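Long-range contacts in RNA polymerase sigma factor SIGMA-28 (FliA) (Aquifex aeolicus, PDB 1RP3), which probably directs RNA polymerase to flagellar promoters as a DNA-binding sigma factor, and is caught here in an inactive complex with its anti-sigma factor FlgM: residues L19-L24 with R67-I72; I12-L17 with K55-L60. One frame throughout, in Å; residues are numbered along the deposited sequence.

Contact 1: L19-L24 with R67-I72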
loop_
_atom_site.group_PDB
_atom_site.type_symbol
_atom_site.label_atom_id
_atom_site.label_comp_id
_atom_site.label_asym_id
_atom_site.label_seq_id
_atom_site.Cartn_x
_atom_site.Cartn_y
_atom_site.Cartn_z
ATOM N N LEU A 19 21.794 -0.527 0.787
ATOM C CA LEU A 19 21.744 -1.966 1.018
ATOM C C LEU A 19 20.910 -2.283 2.251
ATOM O O LEU A 19 20.046 -3.149 2.212
ATOM C CB LEU A 19 23.167 -2.480 1.231
ATOM C CG LEU A 19 23.680 -3.773 0.602
ATOM C CD1 LEU A 19 23.240 -3.888 -0.845
ATOM C CD2 LEU A 19 25.216 -3.763 0.688
ATOM N N LYS A 20 21.155 -1.544 3.329
ATOM C CA LYS A 20 20.460 -1.743 4.596
ATOM C C LYS A 20 18.947 -1.677 4.474
ATOM O O LYS A 20 18.249 -2.479 5.080
ATOM C CB LYS A 20 20.937 -0.725 5.646
ATOM C CG LYS A 20 20.236 -0.857 6.990
ATOM C CD LYS A 20 20.702 0.180 8.013
ATOM C CE LYS A 20 20.012 -0.068 9.363
ATOM N NZ LYS A 20 20.470 0.893 10.406
ATOM N N TYR A 21 18.451 -0.748 3.661
ATOM C CA TYR A 21 17.018 -0.566 3.497
ATOM C C TYR A 21 16.311 -1.260 2.330
ATOM O O TYR A 21 15.096 -1.126 2.169
ATOM C CB TYR A 21 16.690 0.921 3.547
ATOM C CG TYR A 21 16.921 1.500 4.920
ATOM C CD1 TYR A 21 16.049 1.204 5.966
ATOM C CD2 TYR A 21 18.029 2.309 5.188
ATOM C CE1 TYR A 21 16.273 1.693 7.251
ATOM C CE2 TYR A 21 18.265 2.809 6.466
ATOM C CZ TYR A 21 17.380 2.495 7.497
ATOM O OH TYR A 21 17.591 2.995 8.764
ATOM N N LEU A 22 17.051 -1.999 1.509
ATOM C CA LEU A 22 16.423 -2.740 0.414
ATOM C C LEU A 22 15.277 -3.676 0.931
ATOM O O LEU A 22 14.258 -3.845 0.267
ATOM C CB LEU A 22 17.470 -3.545 -0.365
ATOM C CG LEU A 22 18.139 -3.010 -1.644
ATOM C CD1 LEU A 22 17.275 -1.987 -2.349
ATOM C CD2 LEU A 22 19.464 -2.411 -1.316
ATOM N N PRO A 23 15.453 -4.325 2.101
ATOM C CA PRO A 23 14.378 -5.196 2.602
ATOM C C PRO A 23 13.115 -4.392 2.871
ATOM O O PRO A 23 12.002 -4.904 2.738
ATOM C CB PRO A 23 14.953 -5.735 3.912
ATOM C CG PRO A 23 16.405 -5.783 3.629
ATOM C CD PRO A 23 16.662 -4.475 2.930
ATOM N N LEU A 24 13.301 -3.129 3.255
ATOM C CA LEU A 24 12.187 -2.234 3.518
ATOM C C LEU A 24 11.415 -1.957 2.216
ATOM O O LEU A 24 10.184 -1.975 2.211
ATOM C CB LEU A 24 12.676 -0.937 4.168
ATOM C CG LEU A 24 11.579 0.056 4.546
ATOM C CD1 LEU A 24 10.509 -0.614 5.416
ATOM C CD2 LEU A 24 12.197 1.239 5.266
ATOM N N ARG A 67 14.269 8.327 12.944
ATOM C CA ARG A 67 13.763 9.429 12.133
ATOM C C ARG A 67 14.229 9.287 10.700
ATOM O O ARG A 67 13.493 9.606 9.773
ATOM C CB ARG A 67 14.194 10.781 12.705
ATOM C CG ARG A 67 13.310 11.259 13.845
ATOM C CD ARG A 67 13.699 12.658 14.294
ATOM N NE ARG A 67 12.832 13.169 15.352
ATOM C CZ ARG A 67 12.960 14.370 15.911
ATOM N NH1 ARG A 67 13.924 15.192 15.527
ATOM N NH2 ARG A 67 12.085 14.775 16.819
ATOM N N ALA A 68 15.446 8.785 10.521
ATOM C CA ALA A 68 15.992 8.571 9.182
ATOM C C ALA A 68 15.153 7.492 8.496
ATOM O O ALA A 68 14.728 7.655 7.353
ATOM C CB ALA A 68 17.452 8.135 9.261
ATOM N N GLU A 69 14.846 6.439 9.251
ATOM C CA GLU A 69 14.060 5.330 8.753
ATOM C C GLU A 69 12.647 5.757 8.373
ATOM O O GLU A 69 12.158 5.387 7.310
ATOM C CB GLU A 69 14.019 4.208 9.782
ATOM C CG GLU A 69 13.389 2.924 9.258
ATOM C CD GLU A 69 13.263 1.848 10.322
ATOM O OE1 GLU A 69 14.147 1.783 11.213
ATOM O OE2 GLU A 69 12.276 1.068 10.258
ATOM N N ALA A 70 12.002 6.542 9.229
ATOM C CA ALA A 70 10.643 7.020 8.962
ATOM C C ALA A 70 10.638 7.881 7.700
ATOM O O ALA A 70 9.712 7.817 6.882
ATOM C CB ALA A 70 10.111 7.796 10.150
ATOM N N TYR A 71 11.718 8.622 7.500
ATOM C CA TYR A 71 11.818 9.450 6.313
ATOM C C TYR A 71 12.021 8.560 5.076
ATOM O O TYR A 71 11.384 8.767 4.038
ATOM C CB TYR A 71 12.971 10.454 6.441
ATOM C CG TYR A 71 13.104 11.351 5.230
ATOM C CD1 TYR A 71 12.101 12.271 4.923
ATOM C CD2 TYR A 71 14.208 11.256 4.373
ATOM C CE1 TYR A 71 12.173 13.070 3.806
ATOM C CE2 TYR A 71 14.298 12.057 3.240
ATOM C CZ TYR A 71 13.266 12.966 2.963
ATOM O OH TYR A 71 13.310 13.763 1.832
ATOM N N ILE A 72 12.936 7.595 5.190
ATOM C CA ILE A 72 13.243 6.655 4.107
ATOM C C ILE A 72 11.939 5.980 3.683
ATOM O O ILE A 72 11.600 5.932 2.504
ATOM C CB ILE A 72 14.213 5.506 4.565
ATOM C CG1 ILE A 72 15.535 6.041 5.134
ATOM C CG2 ILE A 72 14.438 4.532 3.426
ATOM C CD1 ILE A 72 16.304 6.885 4.215
#
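Tyr-21 turns its CG anti to its own carbonyl carbon (chi1 -68°), which sends the ring out from helix 19-24 toward helix 67-72. Glu-69 has CG anti to the backbone N (chi1 -171°) and runs on extended, so that its methylene stem passes the outer half of the ring. The two side chains cross nearly at right angles, CE1 of Tyr-21 lying 3.7 Å from CG of Glu-69. The phenol oxygen takes part too: Tyr-21 OH sits 3.9 Å from Glu-69 CB, a packing distance. No hydrogen bond crosses between the segments; it is the aliphatic part of the glutamate that does the touching.

Nearer the root of the ring, Ile-72 places its CG2 methyl anti to the backbone N, and that methyl comes within 4.2 Å of Tyr-21 CG, while its CG1 lies over one face of the ring. Leu-24, about one turn after Tyr-21, has CG anti to the backbone N and reaches the same Ile-72 methyl, with 4.4 Å between Leu-24 CD2 and Ile-72 CG2. Ile-72 is thus the buried apolar post that both side chains lean against.

The segment axes stay 11.6 Å apart and cross at -55°, so the helices do not pack backbone to backbone here, and side chains, above all the Tyr-21 ring, fill the distance. Leu-53 of helix 42-58 packs against both Tyr-21 and Ile-72, and on helix 19-24 Leu-19 and Leu-22 meet Ile-11 of the FlgM chain. This is three-helix packing within sigma-70 region 2, with helices 7-33, 42-58 and 66-85 sharing one apolar core.

Contact 2: I12-L17 with K55-L60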
loop_
_atom_site.group_PDB
_atom_site.type_symbol
_atom_site.label_atom_id
_atom_site.label_comp_id
_atom_site.label_asym_id
_atom_site.label_seq_id
_atom_site.Cartn_x
_atom_site.Cartn_y
_atom_site.Cartn_z
ATOM N N ILE A 12 30.929 4.595 0.401
ATOM C CA ILE A 12 30.620 3.363 1.111
ATOM C C ILE A 12 29.462 3.527 2.085
ATOM O O ILE A 12 28.571 2.677 2.132
ATOM C CB ILE A 12 31.875 2.807 1.858
ATOM C CG1 ILE A 12 32.945 2.403 0.845
ATOM C CG2 ILE A 12 31.519 1.603 2.741
ATOM C CD1 ILE A 12 32.475 1.386 -0.176
ATOM N N GLU A 13 29.480 4.601 2.871
ATOM C CA GLU A 13 28.409 4.835 3.840
ATOM C C GLU A 13 27.068 4.828 3.106
ATOM O O GLU A 13 26.109 4.206 3.557
ATOM C CB GLU A 13 28.581 6.174 4.575
ATOM C CG GLU A 13 29.927 6.402 5.291
ATOM C CD GLU A 13 30.254 5.381 6.370
ATOM O OE1 GLU A 13 29.347 4.642 6.816
ATOM O OE2 GLU A 13 31.437 5.331 6.783
ATOM N N ARG A 14 27.042 5.486 1.950
ATOM C CA ARG A 14 25.863 5.590 1.114
ATOM C C ARG A 14 25.376 4.198 0.673
ATOM O O ARG A 14 24.215 3.837 0.911
ATOM C CB ARG A 14 26.194 6.466 -0.096
ATOM C CG ARG A 14 25.024 6.807 -1.005
ATOM C CD ARG A 14 25.505 7.599 -2.205
ATOM N NE ARG A 14 24.427 7.916 -3.135
ATOM C CZ ARG A 14 24.604 8.226 -4.414
ATOM N NH1 ARG A 14 25.828 8.263 -4.929
ATOM N NH2 ARG A 14 23.558 8.512 -5.179
ATOM N N GLU A 15 26.276 3.399 0.094
ATOM C CA GLU A 15 25.913 2.057 -0.365
ATOM C C GLU A 15 25.406 1.156 0.745
ATOM O O GLU A 15 24.413 0.449 0.573
ATOM C CB GLU A 15 27.059 1.399 -1.129
ATOM C CG GLU A 15 27.190 1.992 -2.523
ATOM C CD GLU A 15 28.369 1.468 -3.335
ATOM O OE1 GLU A 15 28.845 0.334 -3.066
ATOM O OE2 GLU A 15 28.797 2.203 -4.261
ATOM N N GLU A 16 26.073 1.198 1.887
ATOM C CA GLU A 16 25.664 0.394 3.023
ATOM C C GLU A 16 24.265 0.806 3.458
ATOM O O GLU A 16 23.444 -0.032 3.829
ATOM C CB GLU A 16 26.634 0.581 4.195
ATOM C CG GLU A 16 28.022 -0.028 3.985
ATOM C CD GLU A 16 27.989 -1.526 3.723
ATOM O OE1 GLU A 16 27.080 -2.210 4.259
ATOM O OE2 GLU A 16 28.875 -2.012 2.982
ATOM N N LEU A 17 24.003 2.109 3.401
ATOM C CA LEU A 17 22.708 2.656 3.797
ATOM C C LEU A 17 21.622 2.162 2.819
ATOM O O LEU A 17 20.573 1.689 3.246
ATOM C CB LEU A 17 22.795 4.186 3.866
ATOM C CG LEU A 17 22.008 4.971 4.929
ATOM C CD1 LEU A 17 22.064 4.299 6.299
ATOM C CD2 LEU A 17 22.580 6.384 5.020
ATOM N N LYS A 55 17.316 8.442 -3.390
ATOM C CA LYS A 55 17.114 9.879 -3.281
ATOM C C LYS A 55 16.975 10.323 -1.830
ATOM O O LYS A 55 17.532 11.352 -1.448
ATOM C CB LYS A 55 15.904 10.321 -4.092
ATOM C CG LYS A 55 16.154 10.292 -5.589
ATOM C CD LYS A 55 14.911 10.712 -6.352
ATOM C CE LYS A 55 15.169 10.788 -7.848
ATOM N NZ LYS A 55 13.884 11.011 -8.599
ATOM N N ALA A 56 16.273 9.525 -1.025
ATOM C CA ALA A 56 16.079 9.818 0.394
ATOM C C ALA A 56 17.409 9.760 1.133
ATOM O O ALA A 56 17.683 10.583 2.004
ATOM C CB ALA A 56 15.090 8.824 1.023
ATOM N N VAL A 57 18.239 8.786 0.776
ATOM C CA VAL A 57 19.541 8.629 1.418
ATOM C C VAL A 57 20.445 9.831 1.139
ATOM O O VAL A 57 21.121 10.327 2.037
ATOM C CB VAL A 57 20.223 7.318 0.966
ATOM C CG1 VAL A 57 21.712 7.319 1.318
ATOM C CG2 VAL A 57 19.538 6.150 1.624
ATOM N N ASP A 58 20.396 10.331 -0.088
ATOM C CA ASP A 58 21.216 11.462 -0.483
ATOM C C ASP A 58 20.795 12.768 0.176
ATOM O O ASP A 58 21.645 13.582 0.547
ATOM C CB ASP A 58 21.208 11.622 -2.011
ATOM C CG ASP A 58 21.905 10.475 -2.732
ATOM O OD1 ASP A 58 22.587 9.661 -2.068
ATOM O OD2 ASP A 58 21.775 10.395 -3.977
ATOM N N ASN A 59 19.485 12.971 0.296
ATOM C CA ASN A 59 18.932 14.179 0.903
ATOM C C ASN A 59 18.715 13.962 2.397
ATOM O O ASN A 59 17.775 14.498 2.983
ATOM C CB ASN A 59 17.610 14.574 0.214
ATOM N N LEU A 60 19.599 13.181 3.007
ATOM C CA LEU A 60 19.512 12.871 4.428
ATOM C C LEU A 60 20.597 13.625 5.209
ATOM O O LEU A 60 21.702 13.849 4.701
ATOM C CB LEU A 60 19.674 11.362 4.625
ATOM C CG LEU A 60 18.997 10.675 5.810
ATOM C CD1 LEU A 60 17.507 10.906 5.740
ATOM C CD2 LEU A 60 19.295 9.190 5.793
#
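The polar half is a salt bridge at the surface. Arg-14 leaves helix 12-17 with CG anti to the backbone N and stays extended as far as NE, which stands 2.8 Å from OD1 of Asp-58. NH2 of Arg-14 faces Asp-58 OD2 at 2.9 Å. Both hydrogen bonds are weak, bent to about 120° at the hydrogen because both oxygens lie to one side of the guanidinium plane. The carboxylate plane is also turned 54° from it, so this is not a coplanar, two-pronged pairing. An alanine in place of Arg-14, lacking the guanidinium and CG methylene, would probably loosen the tie between the two helices and leave Val-57 less well packed.

The pairing ties helix 7-33 to the last turn of helix 42-58, a helix of sigma-70 region 2; Arg-14 also packs on Leu-15 of the FlgM chain.

The apolar half centres on Val-57, buried and directed at helix 12-17. The CG1 methyl of Val-57, anti to the backbone N, meets CD2 of Leu-17 at 3.9 Å and the CG methylene of Arg-14 at 4.1 Å, so the arginine stem is packed too. Past the helix end, Leu-60 brings its CD2 to 4.4 Å from Leu-17 CD2.

Helix 7-33 serves both contacts, giving one part to helix 66-85 (contact 1) and an earlier one to the end of helix 42-58 (contact 2). Contact 1 is partly buried and purely a matter of packing, with even its glutamate contributing only carbon to the touch. Contact 2 lies at the surface, farther from the centre of the chain, and adds a charge pair beside its apolar patch. Their centres are about 10 Å apart and they meet directly: Tyr-71 and Ala-68 pack on Leu-60, and Ile-72 on Ala-56, so the apolar packing runs from one contact into the other.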